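Local coordinates for ferric-chelate reductase (NAD(P)H) (Archaeoglobus fulgidus, PDB 1I0R) that reduces chelated ferric iron to ferrous iron with NADH or NADPH as electron donor, uses FMN or FAD, and works as a homodimer, at the interface of chains A and B. Sequence-based numbering; all coordinates share one arbitrary frame. Chains: chain A/B, Conserved hypothetical protein.

Contact 1: the interface of chains A and B. Residues chain A 35-36, 41, 119, 121, 128, 130; chain B 31, 45, 121-123, 128.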
ATOM      1  N   LEU A  35      -0.176  -8.101  -3.985  1.00 15.58           N
ATOM      2  CA  LEU A  35      -0.069  -9.036  -2.860  1.00 16.44           C
ATOM      3  C   LEU A  35       0.822 -10.220  -3.143  1.00 17.09           C
ATOM      4  O   LEU A  35       1.571 -10.657  -2.261  1.00 17.64           O
ATOM      5  CB  LEU A  35      -1.443  -9.576  -2.457  1.00 17.34           C
ATOM      6  CG  LEU A  35      -2.426  -8.529  -1.936  1.00 18.18           C
ATOM      7  CD1 LEU A  35      -3.553  -9.164  -1.184  1.00 20.04           C
ATOM      8  CD2 LEU A  35      -1.682  -7.634  -0.983  1.00 20.17           C
ATOM      9  N   THR A  36       0.744 -10.742  -4.366  1.00 17.26           N
ATOM     10  CA  THR A  36       1.515 -11.930  -4.761  1.00 17.81           C
ATOM     11  C   THR A  36       2.022 -11.847  -6.189  1.00 18.81           C
ATOM     12  O   THR A  36       1.560 -11.012  -6.982  1.00 17.93           O
ATOM     13  CB  THR A  36       0.626 -13.208  -4.701  1.00 17.91           C
ATOM     14  OG1 THR A  36      -0.436 -13.076  -5.650  1.00 17.83           O
ATOM     15  CG2 THR A  36       0.025 -13.414  -3.303  1.00 18.30           C
ATOM     16  N   GLN A  41      -1.450 -10.885  -8.224  1.00 14.90           N
ATOM     17  CA  GLN A  41      -2.708 -10.467  -7.608  1.00 14.35           C
ATOM     18  C   GLN A  41      -2.522  -9.087  -7.017  1.00 14.31           C
ATOM     19  O   GLN A  41      -1.501  -8.797  -6.363  1.00 14.30           O
ATOM     20  CB  GLN A  41      -3.150 -11.456  -6.521  1.00 14.80           C
ATOM     21  CG  GLN A  41      -3.469 -12.825  -7.097  1.00 16.00           C
ATOM     22  CD  GLN A  41      -3.915 -13.853  -6.063  1.00 16.94           C
ATOM     23  OE1 GLN A  41      -3.159 -14.219  -5.155  1.00 19.18           O
ATOM     24  NE2 GLN A  41      -5.134 -14.338  -6.207  1.00 17.87           N
ATOM     25  N   LYS A 119     -11.222 -12.955  -4.913  1.00 15.13           N
ATOM     26  CA  LYS A 119     -11.573 -13.061  -3.505  1.00 15.99           C
ATOM     27  C   LYS A 119     -12.016 -11.704  -2.952  1.00 16.34           C
ATOM     28  O   LYS A 119     -11.528 -10.645  -3.391  1.00 15.90           O
ATOM     29  CB  LYS A 119     -10.367 -13.537  -2.690  1.00 17.61           C
ATOM     30  CG  LYS A 119     -10.710 -13.903  -1.257  1.00 19.28           C
ATOM     31  CD  LYS A 119      -9.456 -14.367  -0.518  1.00 21.52           C
ATOM     32  CE  LYS A 119      -9.773 -15.037   0.831  1.00 23.37           C
ATOM     33  NZ  LYS A 119     -10.508 -16.344   0.682  1.00 24.78           N
ATOM     34  N   CYS A 121     -12.527  -9.767   0.775  1.00 18.65           N
ATOM     35  CA  CYS A 121     -12.301  -9.825   2.201  1.00 19.67           C
ATOM     36  C   CYS A 121     -12.965  -8.643   2.862  1.00 18.99           C
ATOM     37  O   CYS A 121     -12.533  -7.501   2.731  1.00 18.55           O
ATOM     38  CB  CYS A 121     -10.783  -9.788   2.444  0.60 20.69           C
ATOM     39  SG  CYS A 121     -10.199  -9.779   4.147  0.60 24.93           S
ATOM     40  N   LEU A 128     -11.984  -5.394   0.907  1.00 13.63           N
ATOM     41  CA  LEU A 128     -10.690  -5.506   0.253  1.00 13.98           C
ATOM     42  C   LEU A 128     -10.899  -6.502  -0.886  1.00 13.90           C
ATOM     43  O   LEU A 128     -11.203  -7.658  -0.635  1.00 15.18           O
ATOM     44  CB  LEU A 128      -9.635  -6.041   1.239  1.00 16.33           C
ATOM     45  CG  LEU A 128      -8.223  -6.193   0.693  1.00 18.35           C
ATOM     46  CD1 LEU A 128      -7.539  -4.854   0.441  1.00 18.46           C
ATOM     47  CD2 LEU A 128      -7.469  -6.948   1.717  1.00 21.09           C
ATOM     48  N   VAL A 130      -9.482  -8.733  -3.949  1.00 12.95           N
ATOM     49  CA  VAL A 130      -8.239  -9.313  -4.443  1.00 13.24           C
ATOM     50  C   VAL A 130      -8.488  -9.657  -5.903  1.00 13.81           C
ATOM     51  O   VAL A 130      -9.422 -10.421  -6.196  1.00 13.71           O
ATOM     52  CB  VAL A 130      -7.880 -10.589  -3.653  1.00 13.93           C
ATOM     53  CG1 VAL A 130      -6.642 -11.256  -4.253  1.00 15.45           C
ATOM     54  CG2 VAL A 130      -7.643 -10.239  -2.210  1.00 14.70           C
TER
ATOM     55  N   THR B  31       4.742  -4.359   2.019  1.00 17.50           N
ATOM     56  CA  THR B  31       3.285  -4.379   1.873  1.00 17.49           C
ATOM     57  C   THR B  31       2.533  -4.228   3.187  1.00 17.14           C
ATOM     58  O   THR B  31       2.084  -5.212   3.804  1.00 16.99           O
ATOM     59  CB  THR B  31       2.863  -5.654   1.104  1.00 18.33           C
ATOM     60  OG1 THR B  31       3.569  -5.682  -0.152  1.00 20.08           O
ATOM     61  CG2 THR B  31       1.364  -5.652   0.799  1.00 18.92           C
ATOM     62  N   CYS B  45       0.981  -8.048   4.479  1.00 16.87           N
ATOM     63  CA  CYS B  45       0.922  -9.257   3.660  1.00 17.15           C
ATOM     64  C   CYS B  45       2.283  -9.945   3.768  1.00 17.81           C
ATOM     65  O   CYS B  45       3.289  -9.387   3.353  1.00 18.45           O
ATOM     66  CB  CYS B  45       0.602  -8.875   2.208  1.00 17.71           C
ATOM     67  SG  CYS B  45       0.171 -10.278   1.171  1.00 20.24           S
ATOM     68  N   CYS B 121      -6.782 -13.113   5.534  1.00 24.59           N
ATOM     69  CA  CYS B 121      -7.220 -13.242   4.158  1.00 24.96           C
ATOM     70  C   CYS B 121      -6.151 -14.072   3.452  1.00 23.35           C
ATOM     71  O   CYS B 121      -5.079 -13.576   3.142  1.00 22.54           O
ATOM     72  CB  CYS B 121      -7.310 -11.843   3.550  1.00 25.64           C
ATOM     73  SG  CYS B 121      -7.870 -11.763   1.845  1.00 31.05           S
ATOM     74  N   ASP B 122      -6.443 -15.346   3.206  1.00 22.76           N
ATOM     75  CA  ASP B 122      -5.482 -16.216   2.544  1.00 22.24           C
ATOM     76  C   ASP B 122      -5.476 -15.967   1.039  1.00 21.40           C
ATOM     77  O   ASP B 122      -6.505 -16.149   0.383  1.00 21.21           O
ATOM     78  CB  ASP B 122      -5.842 -17.669   2.820  1.00 23.58           C
ATOM     79  CG  ASP B 122      -4.752 -18.627   2.394  1.00 25.06           C
ATOM     80  OD1 ASP B 122      -4.344 -18.633   1.212  1.00 25.52           O
ATOM     81  OD2 ASP B 122      -4.293 -19.397   3.272  1.00 28.46           O
ATOM     82  N   VAL B 123      -4.332 -15.555   0.488  1.00 20.19           N
ATOM     83  CA  VAL B 123      -4.254 -15.289  -0.944  1.00 20.28           C
ATOM     84  C   VAL B 123      -3.301 -16.195  -1.714  1.00 19.80           C
ATOM     85  O   VAL B 123      -2.752 -15.819  -2.748  1.00 20.52           O
ATOM     86  CB  VAL B 123      -3.935 -13.795  -1.228  1.00 19.66           C
ATOM     87  CG1 VAL B 123      -5.101 -12.928  -0.708  1.00 19.42           C
ATOM     88  CG2 VAL B 123      -2.623 -13.388  -0.550  1.00 19.64           C
ATOM     89  N   LEU B 128      -2.748 -12.226   4.042  1.00 17.29           N
ATOM     90  CA  LEU B 128      -2.885 -10.816   4.358  1.00 17.67           C
ATOM     91  C   LEU B 128      -3.526 -10.786   5.757  1.00 17.38           C
ATOM     92  O   LEU B 128      -4.650 -11.262   5.956  1.00 17.36           O
ATOM     93  CB  LEU B 128      -3.796 -10.109   3.338  1.00 19.78           C
ATOM     94  CG  LEU B 128      -3.876  -8.584   3.488  1.00 20.97           C
ATOM     95  CD1 LEU B 128      -2.610  -7.931   3.063  1.00 22.77           C
ATOM     96  CD2 LEU B 128      -4.992  -8.046   2.645  1.00 23.90           C
TER
HETATM   97  O   HOH W   1       2.868  -8.725  -0.558  1.00 28.15           O
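Sulfur and aliphatic packing make up most of this patch of the homodimer interface. A:Cys121 and B:Cys121 lie against each other, both with SG anti to the backbone N (chi1 178° and -179°). Each sulfur sits over the other's methylene, with A:Cys121 CB 3.6 Å from B:Cys121 SG. A:Cys121 SG and B:Cys121 SG are 3.8 Å apart, too far for a disulfide. A:Lys119, extended as far as CE, lays CD and CE along B:Cys121 SG and the carbonyl of B:Asp122. It bends at chi4 (67°), and A:Lys119 NZ makes no salt bridge with the B:Asp122 carboxylate. B:Val123 wedges between A:Leu35, A:Thr36 and A:Val130. B:Val123 CG1 lies 4.0 Å from A:Val130 CG2. On the other branch, B:Val123 CG2 meets A:Thr36 CG2. A:Leu35 CD2 packs 3.9 Å from B:Cys45 SG.

A:Gln41 OE1 takes the A:Thr36 hydroxyl in its carbonyl plane, on a lone pair. As modelled, A:Gln41 OE1 also clashes with B:Val123 O at 2.9 Å, since both can only accept. A flipped amide would probably place NE2 there, with A:Thr36 OG1 then accepting instead of donating. An alanine here would take away the amide and would probably leave A:Thr36 OG1 without this partner and B:Val123 less closely covered. A water links A:Leu35 O to B:Thr31 OG1.

In the fold, strands 32-36, 41-47, 111-122 and 126-138 of chain A meet chain B strands 40-47, 111-122 and 126-138, loop residue B:Val123, and FMN-site residues B:Thr31 (loop) and B:Cys45.

Contact 2: the interface of chains A and B. Residues chain A 69, 143-144, 146, 149; chain B 10, 160, 166.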
ATOM      1  N   LEU A  69       2.846  12.249 -11.777  1.00 17.22           N
ATOM      2  CA  LEU A  69       3.209  13.348 -10.897  1.00 18.28           C
ATOM      3  C   LEU A  69       2.504  14.662 -11.240  1.00 18.73           C
ATOM      4  O   LEU A  69       2.081  15.371 -10.339  1.00 18.94           O
ATOM      5  CB  LEU A  69       4.736  13.540 -10.926  1.00 19.79           C
ATOM      6  CG  LEU A  69       5.340  14.631 -10.032  1.00 19.65           C
ATOM      7  CD1 LEU A  69       5.001  14.422  -8.585  1.00 21.36           C
ATOM      8  CD2 LEU A  69       6.840  14.606 -10.218  1.00 22.57           C
ATOM      9  N   GLU A 143       7.056  10.331 -13.942  1.00 23.80           N
ATOM     10  CA  GLU A 143       7.167   9.935 -12.546  1.00 22.91           C
ATOM     11  C   GLU A 143       5.739   9.734 -12.050  1.00 20.89           C
ATOM     12  O   GLU A 143       4.778  10.322 -12.591  1.00 19.86           O
ATOM     13  CB  GLU A 143       7.810  11.033 -11.698  1.00 25.04           C
ATOM     14  CG  GLU A 143       9.242  11.348 -12.035  1.00 28.58           C
ATOM     15  CD  GLU A 143      10.173  10.203 -11.706  1.00 30.91           C
ATOM     16  OE1 GLU A 143      10.115   9.699 -10.563  1.00 32.63           O
ATOM     17  OE2 GLU A 143      10.976   9.807 -12.580  1.00 33.31           O
ATOM     18  N   VAL A 144       5.592   8.880 -11.044  1.00 19.61           N
ATOM     19  CA  VAL A 144       4.277   8.640 -10.475  1.00 18.58           C
ATOM     20  C   VAL A 144       4.014   9.630  -9.355  1.00 18.85           C
ATOM     21  O   VAL A 144       4.936  10.236  -8.805  1.00 20.09           O
ATOM     22  CB  VAL A 144       4.141   7.196  -9.889  1.00 18.47           C
ATOM     23  CG1 VAL A 144       4.458   6.161 -10.968  1.00 18.42           C
ATOM     24  CG2 VAL A 144       5.036   7.018  -8.655  1.00 19.65           C
ATOM     25  N   THR A 146       2.861  10.253  -5.631  1.00 16.70           N
ATOM     26  CA  THR A 146       2.674   9.500  -4.394  1.00 16.42           C
ATOM     27  C   THR A 146       1.636  10.203  -3.530  1.00 15.85           C
ATOM     28  O   THR A 146       1.294  11.372  -3.755  1.00 16.18           O
ATOM     29  CB  THR A 146       3.988   9.359  -3.600  1.00 17.45           C
ATOM     30  OG1 THR A 146       4.402  10.647  -3.112  1.00 18.65           O
ATOM     31  CG2 THR A 146       5.074   8.786  -4.468  1.00 17.71           C
ATOM     32  N   ASP A 149       3.146  13.102  -1.942  1.00 19.21           N
ATOM     33  CA  ASP A 149       3.250  14.206  -2.927  1.00 20.14           C
ATOM     34  C   ASP A 149       1.935  14.987  -2.948  1.00 20.74           C
ATOM     35  O   ASP A 149       1.911  16.234  -2.951  1.00 20.54           O
ATOM     36  CB  ASP A 149       3.437  13.672  -4.353  1.00 22.02           C
ATOM     37  CG  ASP A 149       4.803  13.116  -4.615  1.00 24.02           C
ATOM     38  OD1 ASP A 149       4.930  12.336  -5.601  1.00 25.02           O
ATOM     39  OD2 ASP A 149       5.757  13.473  -3.879  1.00 25.70           O
TER
ATOM     40  N   SER B  10       3.388   2.174  -5.637  1.00 13.96           N
ATOM     41  CA  SER B  10       4.243   2.712  -4.561  1.00 14.61           C
ATOM     42  C   SER B  10       4.080   2.023  -3.192  1.00 14.82           C
ATOM     43  O   SER B  10       2.980   1.645  -2.787  1.00 14.90           O
ATOM     44  CB  SER B  10       3.972   4.226  -4.392  1.00 15.29           C
ATOM     45  OG  SER B  10       4.349   4.957  -5.567  1.00 15.49           O
ATOM     46  N   ARG B 160      14.909   9.784  -4.836  1.00 75.54           N
ATOM     47  CA  ARG B 160      13.957  10.620  -5.553  1.00 75.05           C
ATOM     48  C   ARG B 160      14.235  12.107  -5.321  1.00 75.22           C
ATOM     49  O   ARG B 160      14.156  12.917  -6.247  1.00 74.69           O
ATOM     50  CB  ARG B 160      12.535  10.289  -5.103  1.00 72.76           C
ATOM     51  CG  ARG B 160      11.476  10.540  -6.166  1.00 70.06           C
ATOM     52  CD  ARG B 160      10.097  10.605  -5.540  1.00 68.62           C
ATOM     53  NE  ARG B 160       9.027  10.593  -6.533  1.00 65.62           N
ATOM     54  CZ  ARG B 160       7.828  11.131  -6.334  1.00 65.62           C
ATOM     55  NH1 ARG B 160       7.555  11.728  -5.184  1.00 64.19           N
ATOM     56  NH2 ARG B 160       6.902  11.068  -7.278  1.00 64.46           N
ATOM     57  N   PHE B 166       9.326  20.343  -5.145  1.00 61.22           N
ATOM     58  CA  PHE B 166       8.053  21.012  -4.897  1.00 61.17           C
ATOM     59  C   PHE B 166       8.239  22.480  -4.537  1.00 61.09           C
ATOM     60  O   PHE B 166       8.809  22.816  -3.497  1.00 60.92           O
ATOM     61  CB  PHE B 166       7.266  20.314  -3.781  1.00 61.41           C
ATOM     62  CG  PHE B 166       6.565  19.060  -4.225  1.00 61.74           C
ATOM     63  CD1 PHE B 166       7.231  17.840  -4.243  1.00 61.89           C
ATOM     64  CD2 PHE B 166       5.241  19.107  -4.650  1.00 61.84           C
ATOM     65  CE1 PHE B 166       6.587  16.681  -4.680  1.00 62.05           C
ATOM     66  CE2 PHE B 166       4.588  17.957  -5.088  1.00 62.14           C
ATOM     67  CZ  PHE B 166       5.264  16.741  -5.103  1.00 61.98           C
TER
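This is a polar patch of the two-fold homodimer interface, where a C-terminal segment of chain B crosses to the NADP+-binding helix of chain A. It ties the tail of one subunit to the other by a salt bridge. B:Arg160, on the 3-10 helix 160-162, sends out a chain extended from CG to NE. It meets A:Asp149 tip to tip, end-on through NH1 and NH2. The carboxylate and guanidinium planes are nearly coplanar, 16° apart. B:Arg160 NH1 donates to A:Asp149 OD1 at 2.7 Å and also to A:Asp149 OD2. B:Arg160 NH2 donates to A:Asp149 OD1 at 2.9 Å. These bonds use syn lone pairs and are bent, the straightest 148° at H. B:Arg160 is poorly ordered, so the exact geometry deserves caution.

The carboxylate is also held from its own side. A:Thr146 N donates to A:Asp149 OD1 at 2.9 Å, nearly straight (170° at H), from above the carboxylate plane. A:Asp149 N donates back to A:Thr146 OG1. This reciprocal pair is a capping box at the start of helix 147-154. A:Asp149 OD1 thus accepts from at least three N-H groups, which would probably favour a charged carboxylate. A:Glu143 OE1 stands 4.3 Å from B:Arg160 NE and may add to the negative field.

Away from the pair, B:Ser10 OG touches A:Val144 CG2 and A:Thr146 CG2. B:Phe166, also poorly ordered, crosses A:Asp149 at about a right angle, its ring atom CZ 3.6 Å from A:Asp149 CB.

Contact 3: the interface of chains A and B. Residues chain A 40, 42, 111, 113, 133, 135-138; chain B 1-2, 4-6, 8-9.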
ATOM      1  N   VAL A  40      -0.024 -13.075 -10.430  1.00 18.14           N
ATOM      2  CA  VAL A  40       0.001 -11.686  -9.990  1.00 17.35           C
ATOM      3  C   VAL A  40      -1.382 -11.299  -9.489  1.00 16.13           C
ATOM      4  O   VAL A  40      -2.362 -11.379 -10.225  1.00 16.12           O
ATOM      5  CB  VAL A  40       0.425 -10.724 -11.136  1.00 18.31           C
ATOM      6  CG1 VAL A  40       0.274  -9.271 -10.660  1.00 18.77           C
ATOM      7  CG2 VAL A  40       1.851 -11.011 -11.543  1.00 18.97           C
ATOM      8  N   ILE A  42      -3.517  -8.248  -7.269  1.00 14.15           N
ATOM      9  CA  ILE A  42      -3.523  -6.860  -6.798  1.00 14.85           C
ATOM     10  C   ILE A  42      -4.732  -6.646  -5.888  1.00 14.04           C
ATOM     11  O   ILE A  42      -5.848  -7.086  -6.169  1.00 14.42           O
ATOM     12  CB  ILE A  42      -3.704  -5.868  -7.992  1.00 15.82           C
ATOM     13  CG1 ILE A  42      -2.665  -6.117  -9.082  1.00 18.17           C
ATOM     14  CG2 ILE A  42      -3.610  -4.410  -7.510  1.00 17.28           C
ATOM     15  CD1 ILE A  42      -1.244  -5.912  -8.665  1.00 19.14           C
ATOM     16  N   ALA A 111       0.551   4.092 -16.112  1.00 16.48           N
ATOM     17  CA  ALA A 111       0.301   2.689 -16.399  1.00 15.64           C
ATOM     18  C   ALA A 111      -1.149   2.335 -16.054  1.00 14.99           C
ATOM     19  O   ALA A 111      -1.797   3.027 -15.244  1.00 14.50           O
ATOM     20  CB  ALA A 111       1.278   1.798 -15.557  1.00 15.94           C
ATOM     21  N   ILE A 113      -3.802  -1.193 -15.292  1.00 14.91           N
ATOM     22  CA  ILE A 113      -3.837  -2.619 -14.975  1.00 14.96           C
ATOM     23  C   ILE A 113      -5.292  -3.018 -14.914  1.00 15.17           C
ATOM     24  O   ILE A 113      -6.107  -2.242 -14.438  1.00 14.65           O
ATOM     25  CB  ILE A 113      -3.249  -2.864 -13.577  1.00 14.82           C
ATOM     26  CG1 ILE A 113      -1.787  -2.460 -13.547  1.00 14.52           C
ATOM     27  CG2 ILE A 113      -3.438  -4.351 -13.178  1.00 14.94           C
ATOM     28  CD1 ILE A 113      -1.236  -2.331 -12.149  1.00 15.45           C
ATOM     29  N   ALA A 133      -4.418 -10.232 -11.953  1.00 15.64           N
ATOM     30  CA  ALA A 133      -4.184  -9.342 -13.110  1.00 16.05           C
ATOM     31  C   ALA A 133      -4.428 -10.074 -14.428  1.00 17.20           C
ATOM     32  O   ALA A 133      -3.992 -11.220 -14.597  1.00 18.05           O
ATOM     33  CB  ALA A 133      -2.743  -8.785 -13.073  1.00 16.61           C
ATOM     34  N   ASP A 135      -4.350  -8.006 -17.515  1.00 18.73           N
ATOM     35  CA  ASP A 135      -3.560  -7.219 -18.473  1.00 19.33           C
ATOM     36  C   ASP A 135      -2.944  -6.053 -17.716  1.00 19.69           C
ATOM     37  O   ASP A 135      -3.437  -5.673 -16.640  1.00 18.97           O
ATOM     38  CB  ASP A 135      -4.415  -6.724 -19.638  1.00 21.28           C
ATOM     39  CG  ASP A 135      -3.589  -6.483 -20.912  1.00 23.33           C
ATOM     40  OD1 ASP A 135      -4.205  -6.132 -21.953  1.00 26.25           O
ATOM     41  OD2 ASP A 135      -2.336  -6.646 -20.888  1.00 24.08           O
ATOM     42  N   ALA A 136      -1.849  -5.517 -18.248  1.00 19.69           N
ATOM     43  CA  ALA A 136      -1.151  -4.380 -17.653  1.00 20.48           C
ATOM     44  C   ALA A 136      -0.322  -3.734 -18.766  1.00 21.75           C
ATOM     45  O   ALA A 136       0.238  -4.434 -19.607  1.00 22.06           O
ATOM     46  CB  ALA A 136      -0.261  -4.843 -16.520  1.00 20.79           C
ATOM     47  N   GLU A 137      -0.243  -2.409 -18.768  1.00 22.24           N
ATOM     48  CA  GLU A 137       0.470  -1.682 -19.810  1.00 23.08           C
ATOM     49  C   GLU A 137       1.094  -0.402 -19.259  1.00 22.48           C
ATOM     50  O   GLU A 137       0.463   0.302 -18.463  1.00 21.72           O
ATOM     51  CB  GLU A 137      -0.538  -1.361 -20.929  1.00 25.17           C
ATOM     52  CG  GLU A 137      -0.060  -0.477 -22.072  1.00 29.66           C
ATOM     53  CD  GLU A 137      -1.127  -0.327 -23.174  1.00 31.36           C
ATOM     54  OE1 GLU A 137      -2.337  -0.462 -22.873  1.00 33.00           O
ATOM     55  OE2 GLU A 137      -0.769  -0.055 -24.344  1.00 33.40           O
ATOM     56  N   VAL A 138       2.341  -0.123 -19.646  1.00 22.14           N
ATOM     57  CA  VAL A 138       3.001   1.117 -19.239  1.00 21.88           C
ATOM     58  C   VAL A 138       2.709   2.087 -20.394  1.00 22.41           C
ATOM     59  O   VAL A 138       2.937   1.764 -21.566  1.00 22.22           O
ATOM     60  CB  VAL A 138       4.517   0.954 -19.073  1.00 21.35           C
ATOM     61  CG1 VAL A 138       5.152   2.325 -18.832  1.00 21.57           C
ATOM     62  CG2 VAL A 138       4.832   0.037 -17.885  1.00 21.89           C
TER
ATOM     63  N   MET B   1       0.790  -8.635 -21.229  1.00 35.63           N
ATOM     64  CA  MET B   1       0.823  -8.060 -19.859  1.00 35.18           C
ATOM     65  C   MET B   1       2.244  -7.708 -19.461  1.00 35.04           C
ATOM     66  O   MET B   1       3.067  -8.596 -19.218  1.00 35.43           O
ATOM     67  CB  MET B   1       0.229  -9.051 -18.853  1.00 35.78           C
ATOM     68  CG  MET B   1       0.149  -8.499 -17.444  1.00 36.25           C
ATOM     69  SD  MET B   1      -1.078  -9.323 -16.433  1.00 36.78           S
ATOM     70  CE  MET B   1      -0.070 -10.570 -15.646  1.00 37.02           C
ATOM     71  N   ASP B   2       2.528  -6.407 -19.387  1.00 34.08           N
ATOM     72  CA  ASP B   2       3.858  -5.929 -19.027  1.00 33.01           C
ATOM     73  C   ASP B   2       4.080  -5.831 -17.528  1.00 32.09           C
ATOM     74  O   ASP B   2       3.430  -5.042 -16.839  1.00 31.07           O
ATOM     75  CB  ASP B   2       4.121  -4.571 -19.672  1.00 34.09           C
ATOM     76  CG  ASP B   2       5.532  -4.044 -19.386  1.00 35.09           C
ATOM     77  OD1 ASP B   2       6.376  -4.787 -18.835  1.00 35.46           O
ATOM     78  OD2 ASP B   2       5.798  -2.872 -19.722  1.00 36.72           O
ATOM     79  N   GLU B   4       6.411  -4.458 -15.964  1.00 26.14           N
ATOM     80  CA  GLU B   4       6.904  -3.150 -15.528  1.00 24.99           C
ATOM     81  C   GLU B   4       5.781  -2.296 -14.942  1.00 22.61           C
ATOM     82  O   GLU B   4       6.014  -1.422 -14.105  1.00 22.81           O
ATOM     83  CB  GLU B   4       7.580  -2.401 -16.695  1.00 27.25           C
ATOM     84  CG  GLU B   4       8.073  -1.005 -16.313  1.00 30.44           C
ATOM     85  CD  GLU B   4       8.860  -0.288 -17.419  1.00 32.25           C
ATOM     86  OE1 GLU B   4       8.549  -0.485 -18.619  1.00 33.72           O
ATOM     87  OE2 GLU B   4       9.785   0.497 -17.079  1.00 33.47           O
ATOM     88  N   ALA B   5       4.555  -2.547 -15.370  1.00 20.11           N
ATOM     89  CA  ALA B   5       3.441  -1.767 -14.851  1.00 18.91           C
ATOM     90  C   ALA B   5       3.311  -1.975 -13.345  1.00 18.59           C
ATOM     91  O   ALA B   5       2.993  -1.037 -12.606  1.00 17.01           O
ATOM     92  CB  ALA B   5       2.139  -2.151 -15.564  1.00 18.28           C
ATOM     93  N   PHE B   6       3.563  -3.191 -12.866  1.00 18.01           N
ATOM     94  CA  PHE B   6       3.442  -3.434 -11.429  1.00 19.30           C
ATOM     95  C   PHE B   6       4.503  -2.706 -10.594  1.00 19.52           C
ATOM     96  O   PHE B   6       4.311  -2.436  -9.390  1.00 19.36           O
ATOM     97  CB  PHE B   6       3.456  -4.958 -11.170  1.00 19.43           C
ATOM     98  CG  PHE B   6       2.421  -5.701 -11.974  1.00 20.40           C
ATOM     99  CD1 PHE B   6       2.801  -6.633 -12.925  1.00 21.78           C
ATOM    100  CD2 PHE B   6       1.059  -5.407 -11.840  1.00 22.07           C
ATOM    101  CE1 PHE B   6       1.856  -7.267 -13.742  1.00 22.26           C
ATOM    102  CE2 PHE B   6       0.100  -6.036 -12.659  1.00 21.27           C
ATOM    103  CZ  PHE B   6       0.505  -6.966 -13.613  1.00 22.42           C
ATOM    104  N   LYS B   8       5.214   0.271 -10.926  1.00 18.19           N
ATOM    105  CA  LYS B   8       4.784   1.659 -10.814  1.00 17.23           C
ATOM    106  C   LYS B   8       3.953   1.860  -9.542  1.00 16.56           C
ATOM    107  O   LYS B   8       3.619   2.987  -9.192  1.00 16.99           O
ATOM    108  CB  LYS B   8       3.975   2.086 -12.049  1.00 17.94           C
ATOM    109  CG  LYS B   8       4.749   1.979 -13.376  1.00 18.45           C
ATOM    110  CD  LYS B   8       6.011   2.832 -13.355  1.00 19.79           C
ATOM    111  CE  LYS B   8       6.629   2.842 -14.741  1.00 20.90           C
ATOM    112  NZ  LYS B   8       7.933   3.555 -14.732  1.00 21.97           N
ATOM    113  N   ILE B   9       3.600   0.763  -8.872  1.00 15.33           N
ATOM    114  CA  ILE B   9       2.844   0.832  -7.613  1.00 14.66           C
ATOM    115  C   ILE B   9       3.822   1.249  -6.493  1.00 14.74           C
ATOM    116  O   ILE B   9       4.951   0.731  -6.404  1.00 15.29           O
ATOM    117  CB  ILE B   9       2.212  -0.541  -7.284  1.00 14.24           C
ATOM    118  CG1 ILE B   9       1.195  -0.894  -8.372  1.00 14.61           C
ATOM    119  CG2 ILE B   9       1.579  -0.531  -5.889  1.00 14.53           C
ATOM    120  CD1 ILE B   9       0.615  -2.306  -8.220  1.00 15.14           C
TER
HETATM  121  O   HOH W   2       3.685  -1.760 -21.449  1.00 30.40           O
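The ring of B:Phe6 is the apolar centre, packed against the flavin reductase-like barrel of chain A. The protein belongs to the non-flavoprotein flavin reductase family. A:Val40 comes over one face of the B:Phe6 ring, its CG1 3.8 Å from the centroid and offset toward the rim. A:Ile113 crosses obliquely, and A:Ile113 CD1 lies 3.9 Å from B:Phe6 CD2. A:Ile42 CD1 approaches the same atom and also meets B:Ile9 CD1 tip to tip. At the far tip of the ring, B:Phe6 CZ lies 3.7 Å from A:Ala136 CB and also touches A:Ala133 CB. With CG anti to the carbonyl carbon (chi1 -54°), the ring points away from 3-10 helix 3-8 into chain A.

Around this core, B:Ala5 CB packs on A:Ala136 CB and A:Ala111 CB. B:Met1, bent at chi3, brings SD to 3.8 Å from A:Ala133 CB. A:Val138 CG2 rests on B:Glu4 CG and the backbone of B:Ala5.

Backbone and acid groups form the rim. B:Asp2 N donates to A:Ala136 O at 3.0 Å, nearly straight (169° at H) but from above the carbonyl plane. B:Asp2 OD1 accepts from B:Glu4 N at the start of the 3-10 helix. A water 2.9 Å from B:Asp2 OD2 connects it to A:Val138 N.

The centres of the C-alpha atoms of contact 1 and contact 3 are about 17 Å apart, those of contacts 2 and 3 about 18 Å, and those of contacts 1 and 2 about 25 Å. Contacts 1 and 3 share strands 41-47, 111-122 and 126-138 of chain A, so the same barrel strands serve both. Contacts 2 and 3 are joined through chain B, where B:Ile9 and B:Ser10 are neighbours in sequence. Contact 1 borders the FMN site and contact 2 involves an NADP+-binding residue, so dimerisation may help shape both sites. Two-fold symmetry repeats each contact with the chains exchanged.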